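Long-range contacts in fatty acid CoA ligase (Marinactinospora thermotolerans, PDB 6SQ8), which belongs to the AMP-binding enzyme (ANL) superfamily, as a fatty acid CoA ligase by name, and binds adenosine monophosphate in this model: residues M178-Y189 with E208-T216; H328-D336 with A345-M355. All blocks are in the same frame, centred on the assembly; numbering follows the deposited sequence.

Contact 1. Residues M178-Y189 with E208-T216; sequences MSACVDAAVSMY and ELAQCTLAT
Val-182 and Ala-185 pack on Cys-212 where helices 178-189 and 208-215 cross at -73°, their axes 9.5 Å apart. Cys-212 SG sits between them, 3.8 Å from Ala-185 CB and 4.0 Å from Val-182 CG2. With CG1 anti to its backbone N (chi1 -180°), Val-182 splits its branches: CG2 goes to the sulfur, and CG1 lies against Ala-215 CB and Thr-216 CG2. One turn on, Val-186 CG2 meets Thr-216 CG2 at 3.6 Å, the two side chains running past each other in opposite directions. Leu-209 stands at about a right angle to Tyr-189. Its CD2 comes to the edge of the ring, near the ring plane, 3.9 Å from Tyr-189 CE2. Glu-208 bends at chi2 (63°) and turns its carboxylate to the start of segment 178-189. There OE1 faces Met-178 SD at 3.4 Å and OE2 faces Cys-181 CB at 3.7 Å. No hydrogen bond joins the segments. This is buried helix-helix packing in the AMP-binding enzyme region, beside the pocket of 1-ethanoyl-9H-pyrido[3,4-b]indole-3-carboxylic acid (EQ2), about 4 Å from the Cys-181 side chain. Helix 5-13 touches Met-178, Val-182 and Glu-208, while strands 293-299 and 303-308 pack against Met-188 and Tyr-189, the latter strand through pocket residue Phe-304.

Contact 2. Residues H328-D336 with A345-M355; sequences HVEVEIRDD and AVGEVWVRSPM
Val-331 and Val-349 form the apolar centre, with CG1 of one 3.8 Å from CG1 of the other. Val-331 also lies beside Val-351, pointing the same way. Ile-333 runs alongside Val-349, with Ile-333 CD1 3.9 Å from Val-349 CG2. Phe-384 of strand 380-384 packs on Val-331 and Ile-333. At one end of this row, Met-355 bends at chi3 (-72°) and crosses Val-329 at about a right angle, its CE 3.6 Å from Val-329 CG2. Strands 330-334 and 347-352 form an antiparallel beta hairpin with a long connecting loop. Glu-330 with Arg-352, Glu-332 with Trp-350 and Arg-334 with Glu-348 are the hydrogen-bonded pairs, each joined by two backbone bonds. Val-331 with Val-351 and Ile-333 with Val-349 are non-hydrogen-bonded pairs. Strands 375-378 and 380-384 also pair with 347-352, so 347-352 lies between 330-334 and these two strands. The other face carries the charged side chains and Trp-350. Arg-334, extended from CG to NE, crosses Trp-350 and lays its guanidinium over the indole, centres 4.3 Å apart and planes at 25°. Arg-334 CD makes a CH-pi contact 3.6 Å from the centroid of the five-membered ring of Trp-350. Both NE and NH2 of Arg-334 grip Glu-332 OE1, each at 2.9 Å, which fixes the rotation of the guanidinium. Trp-375 gives Arg-334 a second cation-pi partner. At the end near Val-329, exposed Arg-352 puts NH2 on the syn side of Glu-330 OE1 at 3.1 Å in a salt bridge, and Arg-352 NE adds a weak bond to the same oxygen.

Contact 1 is buried and joins two helices by side chains alone. Contact 2 is partly buried and joins two strands by backbone bonds, with an apolar face and a face of charged side chains and Trp-350. Arginine pairing and stacking mark the more open face of contact 2, whereas the one carboxylate that touches across contact 1, that of Glu-208, is buried. The centres are about 23 Å apart, yet the contacts touch through helix 175-189. Met-355 SD is 3.5 Å from Ala-184 CB, and Met-355 CG is 3.7 Å from Cys-181 SG. Thus Met-355 packs on both Val-329 and the helix. The side chain of Met-355 is about 7 Å from the bound EQ2, so contact 1 comes closer to that ligand.

Contact 1. Residues M178-Y189 with E208-T216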
loop_
_atom_site.group_PDB
_atom_site.type_symbol
_atom_site.label_atom_id
_atom_site.label_comp_id
_atom_site.label_asym_id
_atom_site.label_seq_id
_atom_site.Cartn_x
_atom_site.Cartn_y
_atom_site.Cartn_z
ATOM N N MET A 178 -12.830 -1.593 7.885
ATOM C CA MET A 178 -12.189 -0.272 7.814
ATOM C C MET A 178 -12.166 0.376 9.202
ATOM O O MET A 178 -11.229 1.116 9.523
ATOM C CB MET A 178 -12.893 0.676 6.837
ATOM C CG MET A 178 -12.655 0.312 5.374
ATOM S SD MET A 178 -10.948 -0.209 5.025
ATOM C CE MET A 178 -10.697 0.641 3.467
ATOM N N SER A 179 -13.192 0.097 10.017
ATOM C CA SER A 179 -13.212 0.561 11.398
ATOM C C SER A 179 -12.079 -0.113 12.188
ATOM O O SER A 179 -11.405 0.545 12.990
ATOM C CB SER A 179 -14.546 0.327 12.058
ATOM O OG SER A 179 -14.620 1.014 13.308
ATOM N N ALA A 180 -11.868 -1.417 11.961
ATOM C CA ALA A 180 -10.816 -2.150 12.646
ATOM C C ALA A 180 -9.447 -1.558 12.292
ATOM O O ALA A 180 -8.559 -1.503 13.148
ATOM C CB ALA A 180 -10.890 -3.626 12.302
ATOM N N CYS A 181 -9.292 -1.100 11.043
ATOM C CA CYS A 181 -8.054 -0.494 10.567
ATOM C C CYS A 181 -7.713 0.755 11.378
ATOM O O CYS A 181 -6.546 1.047 11.572
ATOM C CB CYS A 181 -8.133 -0.138 9.090
ATOM S SG CYS A 181 -8.119 -1.604 8.028
ATOM N N VAL A 182 -8.720 1.482 11.857
ATOM C CA VAL A 182 -8.440 2.657 12.686
ATOM C C VAL A 182 -7.768 2.196 13.986
ATOM O O VAL A 182 -6.786 2.789 14.446
ATOM C CB VAL A 182 -9.697 3.506 12.942
ATOM C CG1 VAL A 182 -9.387 4.725 13.796
ATOM C CG2 VAL A 182 -10.362 3.937 11.641
ATOM N N ASP A 183 -8.287 1.108 14.559
ATOM C CA ASP A 183 -7.785 0.582 15.841
ATOM C C ASP A 183 -6.348 0.060 15.662
ATOM O O ASP A 183 -5.480 0.290 16.517
ATOM C CB ASP A 183 -8.741 -0.460 16.413
ATOM C CG ASP A 183 -10.122 0.096 16.738
ATOM O OD1 ASP A 183 -10.197 1.052 17.524
ATOM O OD2 ASP A 183 -11.124 -0.457 16.196
ATOM N N ALA A 184 -6.118 -0.633 14.543
ATOM C CA ALA A 184 -4.795 -1.078 14.141
ATOM C C ALA A 184 -3.852 0.119 13.994
ATOM O O ALA A 184 -2.766 0.135 14.598
ATOM C CB ALA A 184 -4.900 -1.859 12.862
ATOM N N ALA A 185 -4.290 1.134 13.241
ATOM C CA ALA A 185 -3.481 2.343 13.034
ATOM C C ALA A 185 -3.071 2.940 14.383
ATOM O O ALA A 185 -1.934 3.321 14.556
ATOM C CB ALA A 185 -4.231 3.356 12.192
ATOM N N VAL A 186 -4.009 3.026 15.327
ATOM C CA VAL A 186 -3.733 3.598 16.662
ATOM C C VAL A 186 -2.689 2.733 17.365
ATOM O O VAL A 186 -1.807 3.219 18.036
ATOM C CB VAL A 186 -5.010 3.729 17.526
ATOM C CG1 VAL A 186 -4.695 4.088 18.974
ATOM C CG2 VAL A 186 -5.981 4.734 16.935
ATOM N N SER A 187 -2.834 1.429 17.219
ATOM C CA SER A 187 -1.979 0.503 17.923
ATOM C C SER A 187 -0.547 0.608 17.377
ATOM O O SER A 187 0.385 0.531 18.141
ATOM C CB SER A 187 -2.583 -0.876 17.925
ATOM O OG SER A 187 -1.928 -1.792 17.077
ATOM N N MET A 188 -0.387 0.879 16.081
ATOM C CA MET A 188 0.926 1.044 15.429
ATOM C C MET A 188 1.505 2.441 15.687
ATOM O O MET A 188 2.686 2.547 15.929
ATOM C CB MET A 188 0.811 0.891 13.909
ATOM C CG MET A 188 0.417 -0.453 13.459
ATOM S SD MET A 188 0.548 -0.633 11.658
ATOM C CE MET A 188 -0.906 0.212 11.081
ATOM N N TYR A 189 0.684 3.486 15.537
ATOM C CA TYR A 189 1.153 4.853 15.281
ATOM C C TYR A 189 1.132 5.741 16.536
ATOM O O TYR A 189 1.667 6.852 16.515
ATOM C CB TYR A 189 0.333 5.514 14.175
ATOM C CG TYR A 189 0.337 4.802 12.844
ATOM C CD1 TYR A 189 1.359 3.940 12.472
ATOM C CD2 TYR A 189 -0.687 5.009 11.937
ATOM C CE1 TYR A 189 1.342 3.280 11.254
ATOM C CE2 TYR A 189 -0.714 4.355 10.718
ATOM C CZ TYR A 189 0.304 3.493 10.371
ATOM O OH TYR A 189 0.261 2.861 9.165
ATOM N N GLU A 208 -7.157 5.780 3.198
ATOM C CA GLU A 208 -7.510 5.130 4.453
ATOM C C GLU A 208 -6.722 5.771 5.605
ATOM O O GLU A 208 -7.259 5.963 6.694
ATOM C CB GLU A 208 -7.277 3.618 4.403
ATOM C CG GLU A 208 -7.538 2.908 5.739
ATOM C CD GLU A 208 -8.980 2.969 6.255
ATOM O OE1 GLU A 208 -9.932 2.967 5.417
ATOM O OE2 GLU A 208 -9.170 3.015 7.504
ATOM N N LEU A 209 -5.451 6.104 5.366
ATOM C CA LEU A 209 -4.635 6.720 6.402
ATOM C C LEU A 209 -5.198 8.106 6.732
ATOM O O LEU A 209 -5.142 8.540 7.889
ATOM C CB LEU A 209 -3.172 6.817 5.956
ATOM C CG LEU A 209 -2.422 5.490 5.826
ATOM C CD1 LEU A 209 -1.070 5.694 5.179
ATOM C CD2 LEU A 209 -2.255 4.804 7.166
ATOM N N ALA A 210 -5.720 8.807 5.722
ATOM C CA ALA A 210 -6.322 10.104 5.942
ATOM C C ALA A 210 -7.527 9.943 6.880
ATOM O O ALA A 210 -7.714 10.732 7.815
ATOM C CB ALA A 210 -6.712 10.724 4.625
ATOM N N GLN A 211 -8.330 8.905 6.625
ATOM C CA GLN A 211 -9.522 8.633 7.445
ATOM C C GLN A 211 -9.110 8.272 8.879
ATOM O O GLN A 211 -9.703 8.791 9.825
ATOM C CB GLN A 211 -10.400 7.567 6.788
ATOM C CG GLN A 211 -11.212 8.134 5.632
ATOM C CD GLN A 211 -12.252 7.200 5.069
ATOM O OE1 GLN A 211 -12.160 5.970 5.179
ATOM N NE2 GLN A 211 -13.222 7.802 4.399
ATOM N N CYS A 212 -8.088 7.413 9.034
ATOM C CA CYS A 212 -7.544 7.092 10.350
ATOM C C CYS A 212 -7.110 8.376 11.064
ATOM O O CYS A 212 -7.367 8.563 12.233
ATOM C CB CYS A 212 -6.372 6.131 10.235
ATOM S SG CYS A 212 -6.880 4.481 9.708
ATOM N N THR A 213 -6.446 9.266 10.334
ATOM C CA THR A 213 -5.923 10.507 10.883
ATOM C C THR A 213 -7.085 11.385 11.361
ATOM O O THR A 213 -7.044 11.930 12.480
ATOM C CB THR A 213 -5.031 11.222 9.867
ATOM O OG1 THR A 213 -3.981 10.301 9.595
ATOM C CG2 THR A 213 -4.477 12.540 10.359
ATOM N N LEU A 214 -8.123 11.513 10.524
ATOM C CA LEU A 214 -9.265 12.350 10.874
ATOM C C LEU A 214 -9.977 11.771 12.104
ATOM O O LEU A 214 -10.273 12.505 13.040
ATOM C CB LEU A 214 -10.210 12.452 9.682
ATOM C CG LEU A 214 -9.729 13.330 8.525
ATOM C CD1 LEU A 214 -10.667 13.230 7.335
ATOM C CD2 LEU A 214 -9.612 14.775 8.959
ATOM N N ALA A 215 -10.193 10.453 12.107
ATOM C CA ALA A 215 -11.012 9.780 13.098
ATOM C C ALA A 215 -10.410 9.898 14.495
ATOM O O ALA A 215 -11.130 9.799 15.484
ATOM C CB ALA A 215 -11.175 8.331 12.710
ATOM N N THR A 216 -9.088 10.074 14.559
ATOM C CA THR A 216 -8.341 10.106 15.811
ATOM C C THR A 216 -8.063 11.551 16.226
ATOM O O THR A 216 -7.321 11.792 17.183
ATOM C CB THR A 216 -7.030 9.322 15.710
ATOM O OG1 THR A 216 -6.264 9.754 14.575
ATOM C CG2 THR A 216 -7.244 7.825 15.656
#

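Contact 2. Residues H328-D336 with A345-M355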
loop_
_atom_site.group_PDB
_atom_site.type_symbol
_atom_site.label_atom_id
_atom_site.label_comp_id
_atom_site.label_asym_id
_atom_site.label_seq_id
_atom_site.Cartn_x
_atom_site.Cartn_y
_atom_site.Cartn_z
ATOM N N HIS A 328 -5.071 -8.651 17.104
ATOM C CA HIS A 328 -6.262 -9.281 16.530
ATOM C C HIS A 328 -5.914 -9.934 15.193
ATOM O O HIS A 328 -6.822 -10.448 14.515
ATOM C CB HIS A 328 -7.466 -8.315 16.413
ATOM C CG HIS A 328 -7.714 -7.513 17.652
ATOM N ND1 HIS A 328 -8.200 -8.080 18.812
ATOM C CD2 HIS A 328 -7.548 -6.199 17.926
ATOM C CE1 HIS A 328 -8.334 -7.143 19.741
ATOM N NE2 HIS A 328 -7.918 -5.991 19.231
ATOM N N VAL A 329 -4.628 -9.923 14.820
ATOM C CA VAL A 329 -4.181 -10.545 13.584
ATOM C C VAL A 329 -3.549 -11.899 13.912
ATOM O O VAL A 329 -2.483 -11.972 14.503
ATOM C CB VAL A 329 -3.210 -9.653 12.789
ATOM C CG1 VAL A 329 -2.856 -10.275 11.444
ATOM C CG2 VAL A 329 -3.785 -8.269 12.576
ATOM N N GLU A 330 -4.261 -12.959 13.523
ATOM C CA GLU A 330 -3.806 -14.317 13.640
ATOM C C GLU A 330 -3.053 -14.680 12.359
ATOM O O GLU A 330 -3.530 -14.414 11.279
ATOM C CB GLU A 330 -4.995 -15.247 13.858
ATOM C CG GLU A 330 -5.872 -14.861 15.049
ATOM C CD GLU A 330 -7.186 -15.622 15.180
ATOM O OE1 GLU A 330 -7.137 -16.871 15.415
ATOM O OE2 GLU A 330 -8.254 -14.979 14.999
ATOM N N VAL A 331 -1.863 -15.268 12.500
ATOM C CA VAL A 331 -1.059 -15.701 11.372
ATOM C C VAL A 331 -0.672 -17.167 11.587
ATOM O O VAL A 331 -0.253 -17.546 12.666
ATOM C CB VAL A 331 0.194 -14.833 11.194
ATOM C CG1 VAL A 331 0.995 -15.282 9.984
ATOM C CG2 VAL A 331 -0.152 -13.360 11.082
ATOM N N GLU A 332 -0.818 -17.969 10.534
ATOM C CA GLU A 332 -0.303 -19.322 10.511
ATOM C C GLU A 332 0.632 -19.478 9.313
ATOM O O GLU A 332 0.473 -18.783 8.312
ATOM C CB GLU A 332 -1.432 -20.346 10.410
ATOM C CG GLU A 332 -2.055 -20.703 11.748
ATOM C CD GLU A 332 -3.203 -21.691 11.666
ATOM O OE1 GLU A 332 -3.558 -22.146 10.540
ATOM O OE2 GLU A 332 -3.742 -21.993 12.737
ATOM N N ILE A 333 1.611 -20.377 9.457
ATOM C CA ILE A 333 2.456 -20.826 8.376
ATOM C C ILE A 333 2.015 -22.246 8.013
ATOM O O ILE A 333 1.923 -23.076 8.885
ATOM C CB ILE A 333 3.945 -20.757 8.783
ATOM C CG1 ILE A 333 4.311 -19.393 9.384
ATOM C CG2 ILE A 333 4.834 -21.110 7.591
ATOM C CD1 ILE A 333 4.238 -18.242 8.385
ATOM N N ARG A 334 1.745 -22.504 6.730
ATOM C CA ARG A 334 1.116 -23.736 6.293
ATOM C C ARG A 334 1.817 -24.321 5.064
ATOM O O ARG A 334 2.361 -23.594 4.242
ATOM C CB ARG A 334 -0.339 -23.475 5.896
ATOM C CG ARG A 334 -1.239 -23.011 7.025
ATOM C CD ARG A 334 -2.681 -22.952 6.561
ATOM N NE ARG A 334 -3.571 -22.534 7.637
ATOM C CZ ARG A 334 -4.851 -22.244 7.464
ATOM N NH1 ARG A 334 -5.389 -22.326 6.256
ATOM N NH2 ARG A 334 -5.573 -21.867 8.503
ATOM N N ASP A 335 1.717 -25.647 4.926
ATOM C CA ASP A 335 2.261 -26.394 3.796
ATOM C C ASP A 335 1.250 -26.403 2.644
ATOM O O ASP A 335 0.152 -25.842 2.770
ATOM C CB ASP A 335 2.691 -27.803 4.221
ATOM C CG ASP A 335 1.607 -28.666 4.851
ATOM O OD1 ASP A 335 0.415 -28.343 4.695
ATOM O OD2 ASP A 335 1.967 -29.668 5.507
ATOM N N ASP A 336 1.662 -27.034 1.532
ATOM C CA ASP A 336 0.856 -27.244 0.305
ATOM C C ASP A 336 -0.454 -27.957 0.662
ATOM O O ASP A 336 -1.503 -27.649 0.092
ATOM C CB ASP A 336 1.604 -28.071 -0.747
ATOM C CG ASP A 336 3.023 -27.611 -1.029
ATOM O OD1 ASP A 336 3.775 -27.379 -0.045
ATOM O OD2 ASP A 336 3.379 -27.507 -2.230
ATOM N N ALA A 345 9.894 -23.049 10.422
ATOM C CA ALA A 345 9.620 -23.681 9.133
ATOM C C ALA A 345 9.107 -22.636 8.137
ATOM O O ALA A 345 8.478 -21.667 8.530
ATOM C CB ALA A 345 8.626 -24.791 9.338
ATOM N N VAL A 346 9.375 -22.856 6.846
ATOM C CA VAL A 346 8.943 -21.932 5.810
ATOM C C VAL A 346 7.730 -22.523 5.094
ATOM O O VAL A 346 7.742 -23.692 4.712
ATOM C CB VAL A 346 10.077 -21.595 4.824
ATOM C CG1 VAL A 346 9.633 -20.627 3.723
ATOM C CG2 VAL A 346 11.284 -21.039 5.573
ATOM N N GLY A 347 6.698 -21.687 4.934
ATOM C CA GLY A 347 5.452 -22.040 4.261
ATOM C C GLY A 347 4.623 -20.803 3.937
ATOM O O GLY A 347 5.106 -19.674 4.108
ATOM N N GLU A 348 3.384 -21.028 3.471
ATOM C CA GLU A 348 2.470 -19.973 3.068
ATOM C C GLU A 348 1.911 -19.266 4.301
ATOM O O GLU A 348 1.498 -19.908 5.258
ATOM C CB GLU A 348 1.283 -20.514 2.282
ATOM C CG GLU A 348 1.640 -21.116 0.948
ATOM C CD GLU A 348 0.432 -21.659 0.206
ATOM O OE1 GLU A 348 -0.510 -20.871 -0.016
ATOM O OE2 GLU A 348 0.432 -22.862 -0.118
ATOM N N VAL A 349 1.887 -17.929 4.235
ATOM C CA VAL A 349 1.377 -17.078 5.288
ATOM C C VAL A 349 -0.140 -16.963 5.108
ATOM O O VAL A 349 -0.621 -16.539 4.054
ATOM C CB VAL A 349 2.075 -15.707 5.251
ATOM C CG1 VAL A 349 1.513 -14.746 6.284
ATOM C CG2 VAL A 349 3.592 -15.847 5.402
ATOM N N TRP A 350 -0.883 -17.404 6.127
ATOM C CA TRP A 350 -2.334 -17.284 6.183
ATOM C C TRP A 350 -2.702 -16.389 7.359
ATOM O O TRP A 350 -2.051 -16.428 8.407
ATOM C CB TRP A 350 -3.018 -18.645 6.327
ATOM C CG TRP A 350 -2.933 -19.513 5.117
ATOM C CD1 TRP A 350 -1.820 -20.143 4.658
ATOM C CD2 TRP A 350 -3.997 -19.883 4.226
ATOM N NE1 TRP A 350 -2.119 -20.877 3.542
ATOM C CE2 TRP A 350 -3.445 -20.733 3.248
ATOM C CE3 TRP A 350 -5.360 -19.587 4.154
ATOM C CZ2 TRP A 350 -4.192 -21.279 2.210
ATOM C CZ3 TRP A 350 -6.112 -20.140 3.136
ATOM C CH2 TRP A 350 -5.534 -20.981 2.184
ATOM N N VAL A 351 -3.777 -15.622 7.170
ATOM C CA VAL A 351 -4.142 -14.557 8.057
ATOM C C VAL A 351 -5.646 -14.646 8.352
ATOM O O VAL A 351 -6.432 -14.935 7.468
ATOM C CB VAL A 351 -3.730 -13.213 7.425
ATOM C CG1 VAL A 351 -4.537 -12.037 7.949
ATOM C CG2 VAL A 351 -2.243 -12.958 7.590
ATOM N N ARG A 352 -6.016 -14.428 9.618
ATOM C CA ARG A 352 -7.393 -14.253 10.073
ATOM C C ARG A 352 -7.414 -12.995 10.943
ATOM O O ARG A 352 -6.660 -12.898 11.903
ATOM C CB ARG A 352 -7.876 -15.513 10.809
ATOM C CG ARG A 352 -9.253 -15.403 11.470
ATOM C CD ARG A 352 -9.912 -16.730 11.846
ATOM N NE ARG A 352 -9.254 -17.469 12.928
ATOM C CZ ARG A 352 -9.685 -18.615 13.480
ATOM N NH1 ARG A 352 -10.709 -19.279 12.958
ATOM N NH2 ARG A 352 -9.086 -19.086 14.565
ATOM N N SER A 353 -8.259 -12.027 10.580
ATOM C CA SER A 353 -8.340 -10.759 11.312
ATOM C C SER A 353 -9.639 -10.033 10.979
ATOM O O SER A 353 -10.225 -10.255 9.922
ATOM C CB SER A 353 -7.149 -9.873 11.020
ATOM O OG SER A 353 -7.424 -8.977 9.948
ATOM N N PRO A 354 -10.079 -9.097 11.850
ATOM C CA PRO A 354 -11.209 -8.225 11.550
ATOM C C PRO A 354 -10.992 -7.247 10.387
ATOM O O PRO A 354 -11.915 -6.525 10.050
ATOM C CB PRO A 354 -11.391 -7.389 12.830
ATOM C CG PRO A 354 -10.043 -7.408 13.487
ATOM C CD PRO A 354 -9.502 -8.796 13.168
ATOM N N MET A 355 -9.783 -7.214 9.810
ATOM C CA MET A 355 -9.449 -6.256 8.765
ATOM C C MET A 355 -9.480 -6.916 7.388
ATOM O O MET A 355 -9.387 -6.219 6.386
ATOM C CB MET A 355 -8.069 -5.644 9.015
ATOM C CG MET A 355 -8.086 -4.655 10.164
ATOM S SD MET A 355 -6.464 -4.002 10.556
ATOM C CE MET A 355 -5.704 -5.439 11.315
#